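Local coordinates for uncharacterized protein (Pseudomonas aeruginosa PAO1, PDB 4R1D) that probably hydrolyses lipids as the type VI secretion effector Tle4, an alpha/beta hydrolase that binds a calcium ion, at residues Leu195-Arg199 with Tyr200-Val204; Asp224-Asn228 with Thr229-Phe233; Ala172-Pro175 with Pro176-Gly180. One frame throughout, in Å; residues are numbered along the deposited sequence.

How the contacts relate
All three contacts are local and partly buried. Contact 1 has three buried and no exposed touching residues; contacts 2 and 3 include exposed ones. Contact 3 comes first, in the loop ahead of helix 191-197. Contact 1 follows, where that helix passes through a turn into strand 201-206, an outermost strand of the parallel sheet. Contact 2 lies on the next helix, 215-238, its centre about 19 Å from that of contact 1. Contacts 1 and 3 both reach helix 542-556. Their chemistry differs: contact 1 sets aromatic edges around a carbonyl and leads to calcium, contact 2 is mostly apolar packing along one helix with widened backbone bonding, and contact 3 is a polar network with water.

Contact 1 of 3, residues Leu195-Arg199 with Tyr200-Val204; sequences LRASR and YQFDV. With CA (calcium ion), chain C.
Tyr200 and Phe202 both turn ring edges to the carbonyl oxygen of Ala197. The chain passes here from helix 191-197 into strand 201-206, through a type I beta turn from Ala197 to Tyr200. Tyr200 N donates to Ala197 O at 3.0 Å, a fairly straight bond (164°). The same oxygen lies in the plane of the Tyr200 ring. The ring edge also meets the carbonyl before it, with Tyr200 CD2 3.6 Å from Arg196 O. Phe202 has CG beside its own backbone N (chi1 -59°). This turns the ring back toward the end of the helix and brings Phe202 CE2 within 3.4 Å of Ala197 O. Phe202 CZ lies 4.5 Å from Ala197 CB, a looser apolar touch. Outside the turn, Phe202 packs on helices 141-155 and 542-556.

Further along the strand, calcium is bound by Phe202 O at 2.4 Å and by Asp203 OD1 at 2.5 Å. Two waters, Glu152 and Asp156 also bind it. Ala197 O thus has one N-H and two ring edges around it. Aromatic C-H groups are weakly positive, so the edges probably suit this oxygen better than ring faces would, while the carbonyl of Phe202 serves the metal.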
ATOM      1  N   LEU A 195      23.933 -31.468   2.974  1.00 17.48           N
ATOM      2  CA  LEU A 195      25.172 -31.460   2.211  1.00 16.53           C
ATOM      3  C   LEU A 195      24.887 -30.977   0.797  1.00 19.73           C
ATOM      4  O   LEU A 195      25.615 -30.154   0.243  1.00 19.86           O
ATOM      5  CB  LEU A 195      25.799 -32.859   2.183  1.00 20.17           C
ATOM      6  CG  LEU A 195      27.141 -33.003   1.459  1.00 24.82           C
ATOM      7  CD1 LEU A 195      28.182 -32.021   1.995  1.00 19.66           C
ATOM      8  CD2 LEU A 195      27.642 -34.442   1.604  1.00 22.58           C
ATOM      9  N   ARG A 196      23.806 -31.478   0.219  1.00 19.95           N
ATOM     10  CA  ARG A 196      23.415 -31.055  -1.108  1.00 16.33           C
ATOM     11  C   ARG A 196      23.144 -29.554  -1.118  1.00 19.09           C
ATOM     12  O   ARG A 196      23.566 -28.845  -2.022  1.00 20.06           O
ATOM     13  CB  ARG A 196      22.167 -31.800  -1.564  1.00 22.89           C
ATOM     14  CG  ARG A 196      21.578 -31.243  -2.844  1.00 30.77           C
ATOM     15  CD  ARG A 196      22.563 -31.354  -4.001  1.00 40.12           C
ATOM     16  NE  ARG A 196      22.064 -32.115  -5.149  1.00 51.50           N
ATOM     17  CZ  ARG A 196      21.041 -32.969  -5.133  1.00 51.87           C
ATOM     18  NH1 ARG A 196      20.368 -33.220  -4.016  1.00 48.98           N
ATOM     19  NH2 ARG A 196      20.696 -33.592  -6.252  1.00 58.96           N
ATOM     20  N   ALA A 197      22.417 -29.077  -0.119  1.00 19.31           N
ATOM     21  CA  ALA A 197      22.023 -27.676  -0.113  1.00 17.94           C
ATOM     22  C   ALA A 197      23.250 -26.786   0.032  1.00 18.57           C
ATOM     23  O   ALA A 197      23.292 -25.681  -0.508  1.00 19.44           O
ATOM     24  CB  ALA A 197      21.014 -27.408   0.993  1.00 18.44           C
ATOM     25  N   SER A 198      24.259 -27.277   0.750  1.00 20.08           N
ATOM     26  CA  SER A 198      25.459 -26.487   1.018  1.00 20.24           C
ATOM     27  C   SER A 198      26.278 -26.228  -0.244  1.00 21.34           C
ATOM     28  O   SER A 198      27.206 -25.428  -0.239  1.00 24.80           O
ATOM     29  CB  SER A 198      26.339 -27.159   2.073  1.00 21.59           C
ATOM     30  OG  SER A 198      27.038 -28.272   1.530  1.00 20.39           O
ATOM     31  N   ARG A 199      25.930 -26.907  -1.327  1.00 20.49           N
ATOM     32  CA  ARG A 199      26.622 -26.700  -2.590  1.00 22.22           C
ATOM     33  C   ARG A 199      26.195 -25.410  -3.273  1.00 25.14           C
ATOM     34  O   ARG A 199      26.840 -24.967  -4.224  1.00 26.53           O
ATOM     35  CB  ARG A 199      26.433 -27.910  -3.501  1.00 28.14           C
ATOM     36  CG  ARG A 199      26.991 -29.176  -2.860  1.00 29.56           C
ATOM     37  CD  ARG A 199      27.104 -30.318  -3.844  1.00 45.33           C
ATOM     38  NE  ARG A 199      26.230 -31.443  -3.511  1.00 51.54           N
ATOM     39  CZ  ARG A 199      26.613 -32.529  -2.843  1.00 48.98           C
ATOM     40  NH1 ARG A 199      27.866 -32.652  -2.421  1.00 52.06           N
ATOM     41  NH2 ARG A 199      25.736 -33.495  -2.595  1.00 32.31           N
ATOM     42  N   TYR A 200      25.122 -24.800  -2.773  1.00 18.79           N
ATOM     43  CA  TYR A 200      24.583 -23.578  -3.375  1.00 20.77           C
ATOM     44  C   TYR A 200      24.884 -22.335  -2.549  1.00 24.39           C
ATOM     45  O   TYR A 200      25.028 -22.417  -1.337  1.00 19.59           O
ATOM     46  CB  TYR A 200      23.073 -23.698  -3.558  1.00 20.64           C
ATOM     47  CG  TYR A 200      22.674 -24.788  -4.506  1.00 19.19           C
ATOM     48  CD1 TYR A 200      22.521 -24.536  -5.864  1.00 23.83           C
ATOM     49  CD2 TYR A 200      22.465 -26.080  -4.048  1.00 25.65           C
ATOM     50  CE1 TYR A 200      22.157 -25.544  -6.740  1.00 24.94           C
ATOM     51  CE2 TYR A 200      22.103 -27.087  -4.911  1.00 26.89           C
ATOM     52  CZ  TYR A 200      21.953 -26.817  -6.252  1.00 26.72           C
ATOM     53  OH  TYR A 200      21.591 -27.833  -7.101  1.00 34.27           O
ATOM     54  N   GLN A 201      24.993 -21.186  -3.214  1.00 23.61           N
ATOM     55  CA  GLN A 201      25.137 -19.917  -2.505  1.00 20.12           C
ATOM     56  C   GLN A 201      23.802 -19.181  -2.494  1.00 21.54           C
ATOM     57  O   GLN A 201      23.325 -18.711  -3.534  1.00 22.24           O
ATOM     58  CB  GLN A 201      26.220 -19.039  -3.146  1.00 26.37           C
ATOM     59  CG  GLN A 201      27.630 -19.625  -3.077  1.00 38.40           C
ATOM     60  CD  GLN A 201      27.863 -20.738  -4.088  1.00 43.51           C
ATOM     61  OE1 GLN A 201      27.123 -20.870  -5.060  1.00 46.42           O
ATOM     62  NE2 GLN A 201      28.893 -21.545  -3.860  1.00 48.08           N
ATOM     63  N   PHE A 202      23.186 -19.097  -1.320  1.00 20.52           N
ATOM     64  CA  PHE A 202      21.892 -18.446  -1.205  1.00 15.60           C
ATOM     65  C   PHE A 202      22.130 -16.983  -0.890  1.00 17.93           C
ATOM     66  O   PHE A 202      23.008 -16.657  -0.104  1.00 19.01           O
ATOM     67  CB  PHE A 202      21.072 -19.075  -0.085  1.00 15.53           C
ATOM     68  CG  PHE A 202      20.807 -20.543  -0.273  1.00 16.43           C
ATOM     69  CD1 PHE A 202      19.630 -20.978  -0.867  1.00 15.50           C
ATOM     70  CD2 PHE A 202      21.737 -21.490   0.139  1.00 19.39           C
ATOM     71  CE1 PHE A 202      19.383 -22.331  -1.039  1.00 18.33           C
ATOM     72  CE2 PHE A 202      21.494 -22.849  -0.035  1.00 17.66           C
ATOM     73  CZ  PHE A 202      20.316 -23.267  -0.617  1.00 17.71           C
ATOM     74  N   ASP A 203      21.355 -16.109  -1.516  1.00 16.17           N
ATOM     75  CA  ASP A 203      21.350 -14.680  -1.199  1.00 15.88           C
ATOM     76  C   ASP A 203      19.892 -14.234  -1.115  1.00 13.49           C
ATOM     77  O   ASP A 203      19.096 -14.571  -1.994  1.00 15.42           O
ATOM     78  CB  ASP A 203      21.999 -13.873  -2.321  1.00 14.65           C
ATOM     79  CG  ASP A 203      23.514 -13.999  -2.357  1.00 22.52           C
ATOM     80  OD1 ASP A 203      24.141 -14.245  -1.308  1.00 21.87           O
ATOM     81  OD2 ASP A 203      24.083 -13.811  -3.454  1.00 23.43           O
ATOM     82  N   VAL A 204      19.550 -13.469  -0.085  1.00 13.56           N
ATOM     83  CA  VAL A 204      18.165 -13.012   0.078  1.00 16.38           C
ATOM     84  C   VAL A 204      17.970 -11.635  -0.552  1.00 17.17           C
ATOM     85  O   VAL A 204      18.640 -10.677  -0.167  1.00 18.11           O
ATOM     86  CB  VAL A 204      17.779 -12.914   1.560  1.00 14.23           C
ATOM     87  CG1 VAL A 204      16.322 -12.455   1.704  1.00 15.10           C
ATOM     88  CG2 VAL A 204      17.994 -14.277   2.270  1.00 15.02           C
TER
HETATM   89 CA    CA C 601      24.573 -15.178   0.936  1.00 22.22          CA
HETATM   90  O   HOH W   1      26.139 -13.135   0.984  1.00 29.64           O
HETATM   91  O   HOH W   2      26.633 -16.161  -0.387  1.00 28.46           O

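Contact 2 of 3, residues Asp224-Asn228 with Thr229-Phe233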
ATOM      1  N   ASP A 224       9.487  -8.673 -12.978  1.00 15.10           N
ATOM      2  CA  ASP A 224      10.465  -7.744 -13.545  1.00 16.01           C
ATOM      3  C   ASP A 224      11.682  -7.583 -12.631  1.00 19.39           C
ATOM      4  O   ASP A 224      12.820  -7.509 -13.105  1.00 19.58           O
ATOM      5  CB  ASP A 224       9.837  -6.380 -13.846  1.00 20.86           C
ATOM      6  CG  ASP A 224       8.823  -6.433 -14.984  1.00 24.65           C
ATOM      7  OD1 ASP A 224       8.785  -7.435 -15.738  1.00 28.30           O
ATOM      8  OD2 ASP A 224       8.057  -5.457 -15.127  1.00 29.13           O
ATOM      9  N   TYR A 225      11.435  -7.535 -11.320  1.00 14.64           N
ATOM     10  CA  TYR A 225      12.495  -7.380 -10.340  1.00 18.20           C
ATOM     11  C   TYR A 225      13.461  -8.555 -10.442  1.00 16.67           C
ATOM     12  O   TYR A 225      14.677  -8.367 -10.509  1.00 15.20           O
ATOM     13  CB  TYR A 225      11.900  -7.288  -8.922  1.00 15.39           C
ATOM     14  CG  TYR A 225      12.917  -7.290  -7.813  1.00 17.03           C
ATOM     15  CD1 TYR A 225      13.889  -6.305  -7.733  1.00 14.03           C
ATOM     16  CD2 TYR A 225      12.898  -8.276  -6.830  1.00 16.18           C
ATOM     17  CE1 TYR A 225      14.815  -6.300  -6.715  1.00 13.96           C
ATOM     18  CE2 TYR A 225      13.816  -8.277  -5.809  1.00 14.67           C
ATOM     19  CZ  TYR A 225      14.773  -7.299  -5.749  1.00 13.19           C
ATOM     20  OH  TYR A 225      15.687  -7.285  -4.726  1.00 15.88           O
ATOM     21  N   ILE A 226      12.924  -9.770 -10.467  1.00 16.85           N
ATOM     22  CA  ILE A 226      13.779 -10.953 -10.562  1.00 14.87           C
ATOM     23  C   ILE A 226      14.549 -10.970 -11.887  1.00 17.54           C
ATOM     24  O   ILE A 226      15.758 -11.157 -11.901  1.00 15.88           O
ATOM     25  CB  ILE A 226      12.961 -12.253 -10.427  1.00 14.91           C
ATOM     26  CG1 ILE A 226      12.304 -12.337  -9.047  1.00 16.55           C
ATOM     27  CG2 ILE A 226      13.832 -13.478 -10.672  1.00 17.69           C
ATOM     28  CD1 ILE A 226      11.179 -13.353  -8.990  1.00 16.26           C
ATOM     29  N   GLU A 227      13.844 -10.764 -12.995  1.00 17.10           N
ATOM     30  CA  GLU A 227      14.447 -10.906 -14.321  1.00 21.09           C
ATOM     31  C   GLU A 227      15.393  -9.762 -14.685  1.00 23.27           C
ATOM     32  O   GLU A 227      16.363  -9.958 -15.429  1.00 21.18           O
ATOM     33  CB  GLU A 227      13.363 -11.054 -15.400  1.00 19.04           C
ATOM     34  CG  GLU A 227      12.449 -12.269 -15.219  1.00 17.10           C
ATOM     35  CD  GLU A 227      13.187 -13.595 -15.343  1.00 21.69           C
ATOM     36  OE1 GLU A 227      14.072 -13.700 -16.221  1.00 20.99           O
ATOM     37  OE2 GLU A 227      12.886 -14.532 -14.565  1.00 20.42           O
ATOM     38  N   ASN A 228      15.117  -8.572 -14.165  1.00 16.02           N
ATOM     39  CA  ASN A 228      15.853  -7.384 -14.583  1.00 18.65           C
ATOM     40  C   ASN A 228      16.803  -6.807 -13.535  1.00 18.81           C
ATOM     41  O   ASN A 228      17.671  -6.003 -13.867  1.00 21.07           O
ATOM     42  CB  ASN A 228      14.897  -6.306 -15.111  1.00 22.17           C
ATOM     43  CG  ASN A 228      14.051  -6.793 -16.273  1.00 24.94           C
ATOM     44  OD1 ASN A 228      14.472  -7.644 -17.060  1.00 25.41           O
ATOM     45  ND2 ASN A 228      12.844  -6.257 -16.381  1.00 31.22           N
ATOM     46  N   THR A 229      16.650  -7.207 -12.276  1.00 20.82           N
ATOM     47  CA  THR A 229      17.583  -6.753 -11.239  1.00 17.16           C
ATOM     48  C   THR A 229      18.362  -7.901 -10.618  1.00 17.60           C
ATOM     49  O   THR A 229      19.598  -7.910 -10.615  1.00 18.65           O
ATOM     50  CB  THR A 229      16.875  -5.977 -10.095  1.00 17.49           C
ATOM     51  OG1 THR A 229      16.331  -4.751 -10.599  1.00 21.24           O
ATOM     52  CG2 THR A 229      17.867  -5.671  -8.975  1.00 19.72           C
ATOM     53  N   VAL A 230      17.645  -8.876 -10.074  1.00 14.55           N
ATOM     54  CA  VAL A 230      18.317  -9.964  -9.375  1.00 14.69           C
ATOM     55  C   VAL A 230      19.233 -10.787 -10.280  1.00 16.38           C
ATOM     56  O   VAL A 230      20.415 -10.931  -9.994  1.00 21.41           O
ATOM     57  CB  VAL A 230      17.315 -10.888  -8.679  1.00 13.97           C
ATOM     58  CG1 VAL A 230      18.062 -12.007  -7.968  1.00 17.24           C
ATOM     59  CG2 VAL A 230      16.485 -10.081  -7.697  1.00 15.74           C
ATOM     60  N   LEU A 231      18.700 -11.319 -11.371  1.00 15.95           N
ATOM     61  CA  LEU A 231      19.499 -12.238 -12.183  1.00 19.06           C
ATOM     62  C   LEU A 231      20.665 -11.525 -12.883  1.00 20.44           C
ATOM     63  O   LEU A 231      21.773 -12.061 -12.931  1.00 18.55           O
ATOM     64  CB  LEU A 231      18.632 -13.025 -13.164  1.00 18.64           C
ATOM     65  CG  LEU A 231      17.599 -13.944 -12.495  1.00 22.22           C
ATOM     66  CD1 LEU A 231      16.798 -14.717 -13.529  1.00 21.73           C
ATOM     67  CD2 LEU A 231      18.268 -14.900 -11.522  1.00 20.72           C
ATOM     68  N   PRO A 232      20.434 -10.302 -13.394  1.00 18.59           N
ATOM     69  CA  PRO A 232      21.571  -9.626 -14.035  1.00 21.32           C
ATOM     70  C   PRO A 232      22.738  -9.374 -13.080  1.00 19.89           C
ATOM     71  O   PRO A 232      23.887  -9.356 -13.511  1.00 23.57           O
ATOM     72  CB  PRO A 232      20.958  -8.313 -14.529  1.00 22.71           C
ATOM     73  CG  PRO A 232      19.540  -8.697 -14.862  1.00 21.94           C
ATOM     74  CD  PRO A 232      19.150  -9.666 -13.741  1.00 17.91           C
ATOM     75  N   PHE A 233      22.468  -9.187 -11.794  1.00 18.57           N
ATOM     76  CA  PHE A 233      23.580  -9.104 -10.859  1.00 19.75           C
ATOM     77  C   PHE A 233      24.469 -10.351 -10.958  1.00 23.19           C
ATOM     78  O   PHE A 233      25.692 -10.237 -11.001  1.00 25.13           O
ATOM     79  CB  PHE A 233      23.105  -8.902  -9.415  1.00 22.18           C
ATOM     80  CG  PHE A 233      24.209  -9.038  -8.397  1.00 24.74           C
ATOM     81  CD1 PHE A 233      25.006  -7.950  -8.068  1.00 27.96           C
ATOM     82  CD2 PHE A 233      24.465 -10.257  -7.786  1.00 26.29           C
ATOM     83  CE1 PHE A 233      26.030  -8.070  -7.140  1.00 29.26           C
ATOM     84  CE2 PHE A 233      25.491 -10.384  -6.853  1.00 27.30           C
ATOM     85  CZ  PHE A 233      26.276  -9.287  -6.532  1.00 32.90           C
TER
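Tyr225, Thr229 and Val230 meet on one flank of helix 215-238, which follows the edge strand 201-206 of the alpha/beta-hydrolase sheet. The helix is not regular here. It has a wider pi-type turn at 226-228 and a kink at Pro232.

Tyr225 has CG anti to the backbone N (chi1 173°), and its ring leans over the following turn. Val230 CG2 sits over one face of the ring in a CH-pi contact, 4.0 Å from the Tyr225 ring centroid and 20° off the normal. It is displaced toward the rim, where Tyr225 CE2 is 3.7 Å from Val230 CG2. Thr229 approaches the other ortho-meta pair: its CB is 3.8 Å from Tyr225 CD1, and its CG2 is near CE1. The Tyr225 ring also forms a cation-pi contact with Lys138. Val230 continues inward to Trp205 and Pro50 of the sheet, and Tyr225 touches Trp205 as well.

The widened turn shows in two backbone bonds that each span five residues: Val230 N to Tyr225 O at 3.0 Å and Leu231 N to Ile226 O at 3.0 Å. Thr229 N keeps the ordinary four-residue bond to Tyr225 O, at 2.9 Å, so that oxygen accepts twice. On another side, Leu231 CD1 lies beside the carboxylate of Glu227, whose OE2 is held by Arg273 and Tyr271. Pro232 has no N-H to give to the preceding turn. Its ring lies against two carbonyls instead, with Pro232 CD 3.3 Å from Glu227 O and Pro232 CG 3.4 Å from Asn228 O.

Contact 3 of 3, residues Ala172-Pro175 with Pro176-Gly180; sequences ALSP and PGDQG
The carboxylate of Asp178 lies obliquely along the ring of Pro175. Asp178 OD2 is 3.5 Å from Pro175 CD and a little farther from CG. At the other side of the ring the touch is looser, with Asp178 OD1 4.1 Å from Pro175 CB. The backbone closes the same loop: Asp178 N donates to Pro175 O at 2.9 Å. This bond is bent, at 134°. Asp178 CB is also close to that oxygen.

Ser174 forms the second link. Its OG is anti to the backbone N (chi1 -176°) and extends toward the turn that follows. Gln179 folds back at chi2 and brings its amide to this hydroxyl. Gln179 NE2 donates to Ser174 OG at 3.1 Å, nearly straight and with the oxygen close to the amide plane. A water links the Ser174 hydroxyl to the Asp178 carboxylate, 2.8 Å from Ser174 OG and 2.8 Å from Asp178 OD2, to which it donates. Asp178 OD2 has a further, weak hydrogen bond from Gln526. The serine oxygen is therefore gripped by an amide and a water, and the carboxylate is steadied through its OD2.

Helix 542-556 borders this turn. Its Trp546 touches Ser174 and Gln179, and its Tyr550 touches Pro176. The bond to Pro175 O is followed by two more of the same span: Gln179 N to Pro176 O at 2.9 Å, then Gly180 N to Gly177 O at 3.0 Å. Gly180 has a positive phi, where the chain leaves the turn. Successive bonds over three residues mark a short 3-10 segment in the long loop before helix 191-197. Pro176 is its first residue, and Pro175 just before it supplies the first acceptor carbonyl.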
ATOM      1  N   ALA A 172      17.285 -27.922  13.083  1.00 17.21           N
ATOM      2  CA  ALA A 172      16.759 -28.145  11.746  1.00 17.50           C
ATOM      3  C   ALA A 172      16.252 -29.560  11.520  1.00 17.91           C
ATOM      4  O   ALA A 172      15.458 -29.783  10.622  1.00 17.74           O
ATOM      5  CB  ALA A 172      17.801 -27.815  10.704  1.00 16.97           C
ATOM      6  N   LEU A 173      16.708 -30.511  12.331  1.00 19.04           N
ATOM      7  CA  LEU A 173      16.408 -31.926  12.078  1.00 20.70           C
ATOM      8  C   LEU A 173      15.085 -32.383  12.691  1.00 22.81           C
ATOM      9  O   LEU A 173      14.713 -33.550  12.587  1.00 21.42           O
ATOM     10  CB  LEU A 173      17.560 -32.809  12.582  1.00 20.21           C
ATOM     11  CG  LEU A 173      18.944 -32.379  12.081  1.00 24.08           C
ATOM     12  CD1 LEU A 173      20.052 -33.243  12.685  1.00 22.91           C
ATOM     13  CD2 LEU A 173      19.019 -32.415  10.547  1.00 22.58           C
ATOM     14  N   SER A 174      14.390 -31.454  13.338  1.00 22.24           N
ATOM     15  CA  SER A 174      13.119 -31.725  14.002  1.00 23.69           C
ATOM     16  C   SER A 174      12.107 -32.449  13.096  1.00 22.18           C
ATOM     17  O   SER A 174      11.943 -32.097  11.928  1.00 22.14           O
ATOM     18  CB  SER A 174      12.540 -30.395  14.521  1.00 19.66           C
ATOM     19  OG  SER A 174      11.358 -30.606  15.254  1.00 26.08           O
ATOM     20  N   PRO A 175      11.432 -33.491  13.621  1.00 20.25           N
ATOM     21  CA  PRO A 175      10.357 -34.080  12.813  1.00 21.68           C
ATOM     22  C   PRO A 175       9.311 -33.014  12.514  1.00 16.32           C
ATOM     23  O   PRO A 175       8.920 -32.305  13.426  1.00 22.68           O
ATOM     24  CB  PRO A 175       9.777 -35.146  13.745  1.00 21.48           C
ATOM     25  CG  PRO A 175      10.947 -35.540  14.611  1.00 25.71           C
ATOM     26  CD  PRO A 175      11.693 -34.261  14.849  1.00 26.67           C
ATOM     27  N   PRO A 176       8.873 -32.891  11.250  1.00 19.18           N
ATOM     28  CA  PRO A 176       7.927 -31.829  10.886  1.00 16.77           C
ATOM     29  C   PRO A 176       6.669 -31.807  11.755  1.00 17.02           C
ATOM     30  O   PRO A 176       6.147 -30.732  12.035  1.00 17.04           O
ATOM     31  CB  PRO A 176       7.584 -32.146   9.427  1.00 21.63           C
ATOM     32  CG  PRO A 176       8.794 -32.873   8.910  1.00 21.02           C
ATOM     33  CD  PRO A 176       9.343 -33.653  10.081  1.00 17.72           C
ATOM     34  N   GLY A 177       6.205 -32.971  12.204  1.00 18.92           N
ATOM     35  CA  GLY A 177       5.024 -33.023  13.049  1.00 23.03           C
ATOM     36  C   GLY A 177       5.206 -32.274  14.357  1.00 19.16           C
ATOM     37  O   GLY A 177       4.267 -31.675  14.888  1.00 19.44           O
ATOM     38  N   ASP A 178       6.424 -32.320  14.880  1.00 18.17           N
ATOM     39  CA  ASP A 178       6.758 -31.639  16.119  1.00 19.43           C
ATOM     40  C   ASP A 178       6.550 -30.131  15.936  1.00 18.37           C
ATOM     41  O   ASP A 178       6.312 -29.409  16.907  1.00 20.11           O
ATOM     42  CB  ASP A 178       8.223 -31.890  16.472  1.00 18.24           C
ATOM     43  CG  ASP A 178       8.475 -33.287  17.036  1.00 23.76           C
ATOM     44  OD1 ASP A 178       7.562 -34.131  17.006  1.00 24.34           O
ATOM     45  OD2 ASP A 178       9.608 -33.528  17.509  1.00 25.42           O
ATOM     46  N   GLN A 179       6.665 -29.677  14.688  1.00 16.09           N
ATOM     47  CA  GLN A 179       6.581 -28.251  14.338  1.00 14.41           C
ATOM     48  C   GLN A 179       5.168 -27.868  13.881  1.00 17.58           C
ATOM     49  O   GLN A 179       4.932 -26.752  13.393  1.00 16.38           O
ATOM     50  CB  GLN A 179       7.560 -27.919  13.205  1.00 16.43           C
ATOM     51  CG  GLN A 179       9.027 -28.192  13.511  1.00 15.78           C
ATOM     52  CD  GLN A 179       9.647 -27.144  14.418  1.00 18.53           C
ATOM     53  OE1 GLN A 179       9.196 -25.996  14.461  1.00 18.68           O
ATOM     54  NE2 GLN A 179      10.701 -27.531  15.145  1.00 19.62           N
ATOM     55  N   GLY A 180       4.232 -28.800  14.021  1.00 13.85           N
ATOM     56  CA  GLY A 180       2.849 -28.529  13.659  1.00 15.12           C
ATOM     57  C   GLY A 180       2.477 -28.880  12.224  1.00 16.64           C
ATOM     58  O   GLY A 180       1.415 -28.488  11.757  1.00 18.48           O
TER
HETATM   59  O   HOH W   3      11.692 -31.726  17.800  1.00 27.34           O